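Local coordinates for fusion DH (Streptomyces sp. MJ635-86F5, PDB 6K97), which is an engineered fusion of the two halves of a split polyketide synthase dehydratase domain from cremimycin biosynthesis, which probably dehydrates carrier-bound intermediates, at residues L273-L279 with S321-V327; T95-T101 with V141-S147; R53-R57 with L103-Q108. One frame throughout, in Å; residues are numbered along the deposited sequence.

Contact 1: L273-L279 with S321-V327; sequences LFLPFAL and SVALRPV
Phe277 and Arg325 meet because each carries its CG between the backbone N and the carbonyl carbon, at chi1 77° for Phe277 and 65° for Arg325, which turns the two side chains across one another at about a right angle. The arginine is bent at chi3, and its aliphatic part does the touching: CD of Arg325 comes within 3.5 Å of CG of Phe277. Its charged end stands farther off, so any cation-pi attraction is at most weak. Ala278 CB lies over one face of the same ring, toward the rim, while the backbone of Leu324 meets the ring edge.

Beneath these side chains run two antiparallel strands, 273-279 and 321-327, of what is predicted to be the C-terminal hotdog fold, in the second part of the fusion. Leu275 and Arg325 form a hydrogen-bonded pair: Leu275 N reaches Arg325 O at 3.0 Å, and Arg325 N returns to Leu275 O at 2.8 Å. The register then slips by one residue, and Phe277 and Ala278 both face Ala323, a classic beta bulge. Its two bonds are nearly straight: Phe277 N to Ala323 O, 3.0 Å, and Ala323 N to Ala278 O, 2.8 Å. Pro326 CA lies over one face of the Phe274 ring, toward its rim, and Pro326 CG packs 3.9 Å from Phe274 CE2. On the face of Leu275, CD1 of Leu275 packs at 3.9 Å from CG2 of Val327.

Strand 303-309 flanks 321-327 through the backbone bond of Val322 with Val304, and Ser321 OG bonds Asp299. Strand 93-99, from the first part, borders 273-279 through backbone bonds of Phe277 with Leu99 and Leu279 with Leu97. Helix 252-266 covers Pro276 and Leu324 through Leu259 and Leu263, whereas strand 211-213 brings Phe211 against Leu273 and Leu275.

Contact 2: T95-T101 with V141-S147; sequences TELVLHT and VEHADGS
Adjacent antiparallel strands of the hotdog sheet in the first part of the fusion make this contact, marked at one end by a classic beta bulge: Thr95 and Glu96 both face Ser147, whose O takes Thr95 N at 2.9 Å and, more weakly, Glu96 N. Beyond the bulge the ladder is regular: Val98 and Asp145 are a hydrogen-bonded pair, Val98 N 2.9 Å from Asp145 O. Leu97 and Leu99 share one face with Ala144, and Leu99 CD2 packs 3.9 Å from Ala144 CB.

Past the end of strand 95-99, His100 and Thr101 are held by side-chain bonds. His100 NE2 donates to Asp145 OD1 at 3.0 Å, almost straight at 171°; the carboxylate oxygen lies near the ring plane, the donor comes from above the carboxylate plane, and the two flat groups stand 88° apart. His143 ND1 gives its N-H to Thr101 O at 2.7 Å, and its NE2 bonds Ser132 OG on strand 126-134, so both ring nitrogens fix its rotation.

Next to the bulge Gly146 pairs with Leu97, where a CB would run into Glu96 O. Bent at chi2, the Glu96 chain brings OE1 to 2.7 Å from Ser147 OG, which donates nearly in line with the carboxylate C-O bond.

Contact 3: R53-R57 with L103-Q108; sequences RLALR and LVLSTQ
Leu56 and Thr107 are the nearest CA pair, 5.4 Å apart; the end-to-end directions of 54-57 and 103-108 differ by 38°, and no hydrogen bond joins the two segments. Within the hotdog fold of the first part of the fusion, this is where the end of strand 48-55 and the turn after it meet the loop between strands 93-99 and 110-117. Without a backbone ladder, the union rests on side-chain packing.

Leu56 makes the largest single contribution. With CG anti to the backbone N (chi1 -163°), its two methyls spread along the loop: CD1 lies 4.1 Å from CD1 of Leu105, and CD2 rests against the Ser106 backbone and the CG2 methyl of Thr107. Its CB sits 3.5 Å from Ser106 O. Leu54, two residues earlier, meets Leu105 at about a right angle, its CG 4.0 Å from Leu105 CD2, while its own CD2 reaches CD1 of Leu103. Leu105 is thus wedged between two leucines of 53-57, and Leu62 and Val73 extend the apolar cluster on the Leu56 and Leu105 sides respectively. An alanine in place of Leu56 removes both methyls, which would probably leave the Thr107 methyl and one side of Leu105 without an apolar mate and open a gap between turn and loop.

Farther out, the Arg57 chain, bent at chi3, lies beside that of Gln108 and points the same way, their guanidinium and amide planes 70° apart. Thr107 O sits at the guanidinium edge, but its nearest approach is to the aliphatic chain, 3.4 Å from Arg57 CD.

Along the chain, contacts 3 and 2 interleave, in the order 53-57, 95-101, 103-108, 141-147, and both close before contact 1 opens. Contacts 2 and 3 lie in the first part of the fusion and contact 1 in the second. Contacts 1 and 2 have centres about 12 Å apart and join where strands 93-99 and 273-284 run side by side: Leu279 N lies 2.8 Å from Leu97 O, and Phe277 O 2.9 Å from Leu99 N. In this engineered chain that seam makes the two halves into a double hotdog. Contact 3 lies farther off, its centre about 20 Å from contact 2 and 23 Å from contact 1, yet Leu103 CG packs 3.5 Å from His143 NE2.

Contact 1: L273-L279 with S321-V327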
loop_
_atom_site.group_PDB
_atom_site.type_symbol
_atom_site.label_atom_id
_atom_site.label_comp_id
_atom_site.label_asym_id
_atom_site.label_seq_id
_atom_site.Cartn_x
_atom_site.Cartn_y
_atom_site.Cartn_z
ATOM N N LEU A 273 -15.737 22.409 25.161
ATOM C CA LEU A 273 -15.742 22.156 23.750
ATOM C C LEU A 273 -16.328 20.847 23.501
ATOM O O LEU A 273 -16.194 19.932 24.296
ATOM C CB LEU A 273 -14.342 22.097 23.182
ATOM C CG LEU A 273 -13.535 23.373 23.312
ATOM C CD1 LEU A 273 -12.054 23.041 23.283
ATOM C CD2 LEU A 273 -13.915 24.349 22.222
ATOM N N PHE A 274 -16.930 20.771 22.328
ATOM C CA PHE A 274 -17.688 19.630 21.854
ATOM C C PHE A 274 -17.307 19.455 20.428
ATOM O O PHE A 274 -17.401 20.397 19.654
ATOM C CB PHE A 274 -19.179 19.901 21.966
ATOM C CG PHE A 274 -19.753 19.606 23.342
ATOM C CD1 PHE A 274 -19.779 20.581 24.330
ATOM C CD2 PHE A 274 -20.278 18.341 23.640
ATOM C CE1 PHE A 274 -20.321 20.327 25.585
ATOM C CE2 PHE A 274 -20.814 18.069 24.905
ATOM C CZ PHE A 274 -20.825 19.070 25.887
ATOM N N LEU A 275 -16.813 18.276 20.093
ATOM C CA LEU A 275 -16.414 17.920 18.729
ATOM C C LEU A 275 -17.096 16.630 18.274
ATOM O O LEU A 275 -17.493 15.808 19.112
ATOM C CB LEU A 275 -14.908 17.656 18.681
ATOM C CG LEU A 275 -13.969 18.822 18.968
ATOM C CD1 LEU A 275 -12.514 18.352 18.932
ATOM C CD2 LEU A 275 -14.213 19.966 17.988
ATOM N N PRO A 276 -17.178 16.422 16.948
ATOM C CA PRO A 276 -17.677 15.166 16.432
ATOM C C PRO A 276 -16.770 14.049 16.816
ATOM O O PRO A 276 -15.569 14.235 16.804
ATOM C CB PRO A 276 -17.663 15.363 14.908
ATOM C CG PRO A 276 -17.831 16.846 14.727
ATOM C CD PRO A 276 -17.040 17.441 15.883
ATOM N N PHE A 277 -17.333 12.914 17.219
ATOM C CA PHE A 277 -16.521 11.696 17.437
ATOM C C PHE A 277 -17.114 10.480 16.743
ATOM O O PHE A 277 -16.455 9.497 16.695
ATOM C CB PHE A 277 -16.283 11.349 18.895
ATOM C CG PHE A 277 -17.452 10.723 19.595
ATOM C CD1 PHE A 277 -18.483 11.522 20.133
ATOM C CD2 PHE A 277 -17.525 9.353 19.805
ATOM C CE1 PHE A 277 -19.542 10.951 20.820
ATOM C CE2 PHE A 277 -18.600 8.785 20.528
ATOM C CZ PHE A 277 -19.610 9.569 20.990
ATOM N N ALA A 278 -18.386 10.498 16.349
ATOM C CA ALA A 278 -18.985 9.286 15.752
ATOM C C ALA A 278 -20.032 9.691 14.735
ATOM O O ALA A 278 -20.782 10.632 14.952
ATOM C CB ALA A 278 -19.586 8.357 16.791
ATOM N N LEU A 279 -20.012 9.031 13.594
ATOM C CA LEU A 279 -20.947 9.302 12.522
ATOM C C LEU A 279 -21.523 7.959 12.132
ATOM O O LEU A 279 -20.835 6.980 12.209
ATOM C CB LEU A 279 -20.223 9.946 11.330
ATOM C CG LEU A 279 -19.804 11.388 11.533
ATOM C CD1 LEU A 279 -18.349 11.477 11.919
ATOM C CD2 LEU A 279 -20.037 12.227 10.284
ATOM N N SER A 321 -26.457 10.049 11.396
ATOM C CA SER A 321 -26.259 10.568 12.744
ATOM C C SER A 321 -24.864 11.125 12.900
ATOM O O SER A 321 -23.920 10.548 12.376
ATOM C CB SER A 321 -26.504 9.446 13.775
ATOM O OG SER A 321 -26.459 9.977 15.076
ATOM N N VAL A 322 -24.745 12.253 13.610
ATOM C CA VAL A 322 -23.432 12.777 14.004
ATOM C C VAL A 322 -23.472 13.045 15.478
ATOM O O VAL A 322 -24.294 13.872 15.898
ATOM C CB VAL A 322 -23.084 14.119 13.385
ATOM C CG1 VAL A 322 -21.660 14.515 13.808
ATOM C CG2 VAL A 322 -23.184 14.054 11.896
ATOM N N ALA A 323 -22.591 12.378 16.246
ATOM C CA ALA A 323 -22.582 12.482 17.709
ATOM C C ALA A 323 -21.401 13.360 18.152
ATOM O O ALA A 323 -20.284 13.177 17.673
ATOM C CB ALA A 323 -22.440 11.108 18.330
ATOM N N LEU A 324 -21.649 14.314 19.049
ATOM C CA LEU A 324 -20.559 15.174 19.581
ATOM C C LEU A 324 -20.217 14.825 21.010
ATOM O O LEU A 324 -21.038 14.295 21.728
ATOM C CB LEU A 324 -20.902 16.665 19.485
ATOM C CG LEU A 324 -20.795 17.334 18.097
ATOM C CD1 LEU A 324 -21.883 16.778 17.213
ATOM C CD2 LEU A 324 -20.967 18.854 18.182
ATOM N N ARG A 325 -19.008 15.143 21.430
ATOM C CA ARG A 325 -18.602 14.890 22.832
ATOM C C ARG A 325 -17.683 15.999 23.359
ATOM O O ARG A 325 -17.094 16.697 22.582
ATOM C CB ARG A 325 -17.905 13.530 23.004
ATOM C CG ARG A 325 -16.595 13.489 22.255
ATOM C CD ARG A 325 -15.794 12.197 22.311
ATOM N NE ARG A 325 -15.653 11.705 23.669
ATOM C CZ ARG A 325 -14.686 10.903 24.098
ATOM N NH1 ARG A 325 -13.695 10.491 23.300
ATOM N NH2 ARG A 325 -14.701 10.514 25.378
ATOM N N PRO A 326 -17.539 16.098 24.678
ATOM C CA PRO A 326 -16.695 17.115 25.305
ATOM C C PRO A 326 -15.261 16.766 25.104
ATOM O O PRO A 326 -14.905 15.628 25.249
ATOM C CB PRO A 326 -17.013 16.994 26.813
ATOM C CG PRO A 326 -18.203 16.100 26.950
ATOM C CD PRO A 326 -18.209 15.247 25.703
ATOM N N VAL A 327 -14.445 17.732 24.759
ATOM C CA VAL A 327 -13.016 17.522 24.623
ATOM C C VAL A 327 -12.290 18.546 25.471
ATOM O O VAL A 327 -12.688 19.710 25.513
ATOM C CB VAL A 327 -12.601 17.691 23.178
ATOM C CG1 VAL A 327 -11.076 17.649 23.043
ATOM C CG2 VAL A 327 -13.226 16.571 22.365
#

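Contact 2: T95-T101 with V141-S147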
loop_
_atom_site.group_PDB
_atom_site.type_symbol
_atom_site.label_atom_id
_atom_site.label_comp_id
_atom_site.label_asym_id
_atom_site.label_seq_id
_atom_site.Cartn_x
_atom_site.Cartn_y
_atom_site.Cartn_z
ATOM N N THR A 95 -20.913 3.265 6.968
ATOM C CA THR A 95 -21.914 2.697 7.829
ATOM C C THR A 95 -21.700 3.272 9.178
ATOM O O THR A 95 -22.631 3.658 9.827
ATOM C CB THR A 95 -21.822 1.153 7.844
ATOM O OG1 THR A 95 -22.388 0.685 6.620
ATOM C CG2 THR A 95 -22.624 0.565 8.964
ATOM N N GLU A 96 -20.447 3.355 9.589
ATOM C CA GLU A 96 -20.171 3.905 10.904
ATOM C C GLU A 96 -18.703 4.313 10.939
ATOM O O GLU A 96 -17.865 3.669 10.308
ATOM C CB GLU A 96 -20.648 2.873 11.986
ATOM C CG GLU A 96 -19.734 2.778 13.166
ATOM C CD GLU A 96 -18.624 1.803 12.940
ATOM O OE1 GLU A 96 -18.612 0.993 11.968
ATOM O OE2 GLU A 96 -17.749 1.874 13.804
ATOM N N LEU A 97 -18.422 5.433 11.595
ATOM C CA LEU A 97 -17.071 5.965 11.709
ATOM C C LEU A 97 -16.887 6.624 13.044
ATOM O O LEU A 97 -17.699 7.474 13.422
ATOM C CB LEU A 97 -16.772 7.010 10.628
ATOM C CG LEU A 97 -15.273 7.426 10.509
ATOM C CD1 LEU A 97 -14.415 6.309 9.865
ATOM C CD2 LEU A 97 -15.117 8.727 9.718
ATOM N N VAL A 98 -15.774 6.295 13.711
ATOM C CA VAL A 98 -15.451 6.846 15.006
ATOM C C VAL A 98 -14.049 7.429 14.989
ATOM O O VAL A 98 -13.095 6.780 14.546
ATOM C CB VAL A 98 -15.488 5.723 16.055
ATOM C CG1 VAL A 98 -15.174 6.244 17.432
ATOM C CG2 VAL A 98 -16.840 5.021 16.057
ATOM N N LEU A 99 -13.912 8.646 15.503
ATOM C CA LEU A 99 -12.648 9.370 15.585
ATOM C C LEU A 99 -11.992 9.200 16.947
ATOM O O LEU A 99 -12.662 9.174 17.949
ATOM C CB LEU A 99 -12.942 10.838 15.382
ATOM C CG LEU A 99 -13.872 11.113 14.201
ATOM C CD1 LEU A 99 -14.109 12.613 14.081
ATOM C CD2 LEU A 99 -13.305 10.576 12.912
ATOM N N HIS A 100 -10.688 9.049 16.976
ATOM C CA HIS A 100 -9.939 8.771 18.176
ATOM C C HIS A 100 -8.911 9.908 18.349
ATOM O O HIS A 100 -9.286 11.051 18.391
ATOM C CB HIS A 100 -9.202 7.420 18.015
ATOM C CG HIS A 100 -10.104 6.274 17.684
ATOM N ND1 HIS A 100 -11.016 5.760 18.579
ATOM C CD2 HIS A 100 -10.249 5.554 16.550
ATOM C CE1 HIS A 100 -11.693 4.783 18.010
ATOM N NE2 HIS A 100 -11.254 4.648 16.776
ATOM N N THR A 101 -7.608 9.606 18.321
ATOM C CA THR A 101 -6.592 10.633 18.491
ATOM C C THR A 101 -6.569 11.642 17.322
ATOM O O THR A 101 -6.650 11.275 16.165
ATOM C CB THR A 101 -5.211 9.947 18.653
ATOM O OG1 THR A 101 -5.308 8.955 19.697
ATOM C CG2 THR A 101 -4.095 10.957 19.062
ATOM N N VAL A 141 -0.297 6.247 14.276
ATOM C CA VAL A 141 -1.333 6.686 15.177
ATOM C C VAL A 141 -2.650 6.528 14.452
ATOM O O VAL A 141 -2.782 6.981 13.333
ATOM C CB VAL A 141 -1.153 8.152 15.553
ATOM C CG1 VAL A 141 -2.255 8.597 16.496
ATOM C CG2 VAL A 141 0.231 8.364 16.162
ATOM N N GLU A 142 -3.603 5.870 15.098
ATOM C CA GLU A 142 -4.926 5.638 14.547
ATOM C C GLU A 142 -5.836 6.837 14.867
ATOM O O GLU A 142 -5.985 7.186 16.027
ATOM C CB GLU A 142 -5.527 4.340 15.106
ATOM C CG GLU A 142 -6.884 4.024 14.454
ATOM C CD GLU A 142 -7.490 2.657 14.828
ATOM O OE1 GLU A 142 -6.957 1.616 14.382
ATOM O OE2 GLU A 142 -8.524 2.638 15.546
ATOM N N HIS A 143 -6.369 7.488 13.827
ATOM C CA HIS A 143 -7.267 8.616 13.992
ATOM C C HIS A 143 -8.739 8.232 13.815
ATOM O O HIS A 143 -9.628 8.843 14.386
ATOM C CB HIS A 143 -6.908 9.712 12.975
ATOM C CG HIS A 143 -5.470 10.125 13.020
ATOM N ND1 HIS A 143 -4.894 10.669 14.142
ATOM C CD2 HIS A 143 -4.476 10.017 12.097
ATOM C CE1 HIS A 143 -3.611 10.897 13.904
ATOM N NE2 HIS A 143 -3.331 10.497 12.671
ATOM N N ALA A 144 -9.011 7.204 13.021
ATOM C CA ALA A 144 -10.390 6.798 12.812
ATOM C C ALA A 144 -10.489 5.388 12.407
ATOM O O ALA A 144 -9.566 4.827 11.785
ATOM C CB ALA A 144 -11.043 7.661 11.756
ATOM N N ASP A 145 -11.614 4.779 12.760
ATOM C CA ASP A 145 -11.966 3.494 12.153
ATOM C C ASP A 145 -13.468 3.303 12.064
ATOM O O ASP A 145 -14.254 4.080 12.636
ATOM C CB ASP A 145 -11.258 2.340 12.866
ATOM C CG ASP A 145 -11.611 2.205 14.268
ATOM O OD1 ASP A 145 -12.539 2.872 14.758
ATOM O OD2 ASP A 145 -10.934 1.408 14.904
ATOM N N GLY A 146 -13.871 2.306 11.328
ATOM C CA GLY A 146 -15.295 2.120 11.061
ATOM C C GLY A 146 -15.473 1.105 9.960
ATOM O O GLY A 146 -14.677 0.190 9.800
ATOM N N SER A 147 -16.578 1.223 9.265
ATOM C CA SER A 147 -16.890 0.289 8.205
ATOM C C SER A 147 -17.669 0.966 7.095
ATOM O O SER A 147 -18.352 1.981 7.319
ATOM C CB SER A 147 -17.692 -0.889 8.728
ATOM O OG SER A 147 -18.661 -0.413 9.610
#

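Contact 3: R53-R57 with L103-Q108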
loop_
_atom_site.group_PDB
_atom_site.type_symbol
_atom_site.label_atom_id
_atom_site.label_comp_id
_atom_site.label_asym_id
_atom_site.label_seq_id
_atom_site.Cartn_x
_atom_site.Cartn_y
_atom_site.Cartn_z
ATOM N N ARG A 53 0.654 12.225 1.368
ATOM C CA ARG A 53 1.478 13.048 2.242
ATOM C C ARG A 53 0.601 14.189 2.717
ATOM O O ARG A 53 -0.089 14.819 1.913
ATOM C CB ARG A 53 2.687 13.608 1.478
ATOM C CG ARG A 53 3.647 14.408 2.351
ATOM C CD ARG A 53 4.888 14.848 1.580
ATOM N NE ARG A 53 5.836 15.523 2.468
ATOM C CZ ARG A 53 5.872 16.843 2.695
ATOM N NH1 ARG A 53 5.024 17.673 2.081
ATOM N NH2 ARG A 53 6.768 17.351 3.531
ATOM N N LEU A 54 0.635 14.466 4.016
ATOM C CA LEU A 54 -0.124 15.569 4.564
ATOM C C LEU A 54 0.724 16.620 5.294
ATOM O O LEU A 54 1.237 16.398 6.399
ATOM C CB LEU A 54 -1.177 15.012 5.476
ATOM C CG LEU A 54 -2.266 15.988 5.875
ATOM C CD1 LEU A 54 -2.783 16.810 4.713
ATOM C CD2 LEU A 54 -3.368 15.147 6.463
ATOM N N ALA A 55 0.868 17.779 4.649
ATOM C CA ALA A 55 1.677 18.877 5.161
ATOM C C ALA A 55 0.910 20.189 5.123
ATOM O O ALA A 55 0.354 20.568 4.136
ATOM C CB ALA A 55 2.962 19.008 4.357
ATOM N N LEU A 56 0.919 20.915 6.213
ATOM C CA LEU A 56 0.177 22.155 6.275
ATOM C C LEU A 56 0.634 23.119 5.184
ATOM O O LEU A 56 -0.173 23.854 4.655
ATOM C CB LEU A 56 0.311 22.750 7.663
ATOM C CG LEU A 56 -0.702 23.813 8.050
ATOM C CD1 LEU A 56 -2.109 23.354 7.862
ATOM C CD2 LEU A 56 -0.454 24.254 9.484
ATOM N N ARG A 57 1.915 23.091 4.827
ATOM C CA ARG A 57 2.454 23.997 3.819
ATOM C C ARG A 57 1.861 23.740 2.461
ATOM O O ARG A 57 1.712 24.675 1.688
ATOM C CB ARG A 57 3.974 23.864 3.732
ATOM C CG ARG A 57 4.683 24.289 5.011
ATOM C CD ARG A 57 6.198 24.117 4.927
ATOM N NE ARG A 57 6.854 25.304 4.376
ATOM C CZ ARG A 57 7.429 26.283 5.084
ATOM N NH1 ARG A 57 7.469 26.262 6.420
ATOM N NH2 ARG A 57 7.979 27.308 4.433
ATOM N N LEU A 103 -5.143 14.411 14.598
ATOM C CA LEU A 103 -3.988 14.553 13.765
ATOM C C LEU A 103 -3.664 16.024 13.768
ATOM O O LEU A 103 -4.422 16.822 13.254
ATOM C CB LEU A 103 -4.317 14.099 12.359
ATOM C CG LEU A 103 -3.081 13.755 11.540
ATOM C CD1 LEU A 103 -3.506 13.090 10.216
ATOM C CD2 LEU A 103 -2.313 14.991 11.279
ATOM N N VAL A 104 -2.552 16.392 14.387
ATOM C CA VAL A 104 -2.213 17.770 14.600
ATOM C C VAL A 104 -1.359 18.180 13.441
ATOM O O VAL A 104 -0.467 17.447 13.051
ATOM C CB VAL A 104 -1.474 17.934 15.937
ATOM C CG1 VAL A 104 -1.011 19.372 16.147
ATOM C CG2 VAL A 104 -2.399 17.515 17.076
ATOM N N LEU A 105 -1.636 19.341 12.862
ATOM C CA LEU A 105 -0.812 19.865 11.768
ATOM C C LEU A 105 -0.070 21.100 12.270
ATOM O O LEU A 105 -0.605 21.867 13.095
ATOM C CB LEU A 105 -1.667 20.245 10.585
ATOM C CG LEU A 105 -2.427 19.112 9.893
ATOM C CD1 LEU A 105 -3.513 19.625 8.973
ATOM C CD2 LEU A 105 -1.519 18.196 9.137
ATOM N N SER A 106 1.152 21.266 11.772
ATOM C CA SER A 106 1.891 22.505 11.950
ATOM C C SER A 106 2.735 22.787 10.711
ATOM O O SER A 106 2.903 21.913 9.864
ATOM C CB SER A 106 2.773 22.430 13.198
ATOM O OG SER A 106 3.963 21.704 12.931
ATOM N N THR A 107 3.288 23.991 10.625
ATOM C CA THR A 107 4.011 24.386 9.409
ATOM C C THR A 107 5.354 23.704 9.349
ATOM O O THR A 107 5.962 23.642 8.316
ATOM C CB THR A 107 4.216 25.910 9.302
ATOM O OG1 THR A 107 4.828 26.383 10.487
ATOM C CG2 THR A 107 2.888 26.650 9.119
ATOM N N GLN A 108 5.837 23.212 10.479
ATOM C CA GLN A 108 7.170 22.629 10.548
ATOM C C GLN A 108 7.139 21.110 10.351
ATOM O O GLN A 108 8.164 20.462 10.490
ATOM C CB GLN A 108 7.822 22.987 11.898
ATOM C CG GLN A 108 8.332 24.438 11.999
ATOM C CD GLN A 108 9.477 24.749 11.016
ATOM O OE1 GLN A 108 10.646 24.456 11.281
ATOM N NE2 GLN A 108 9.134 25.332 9.872
#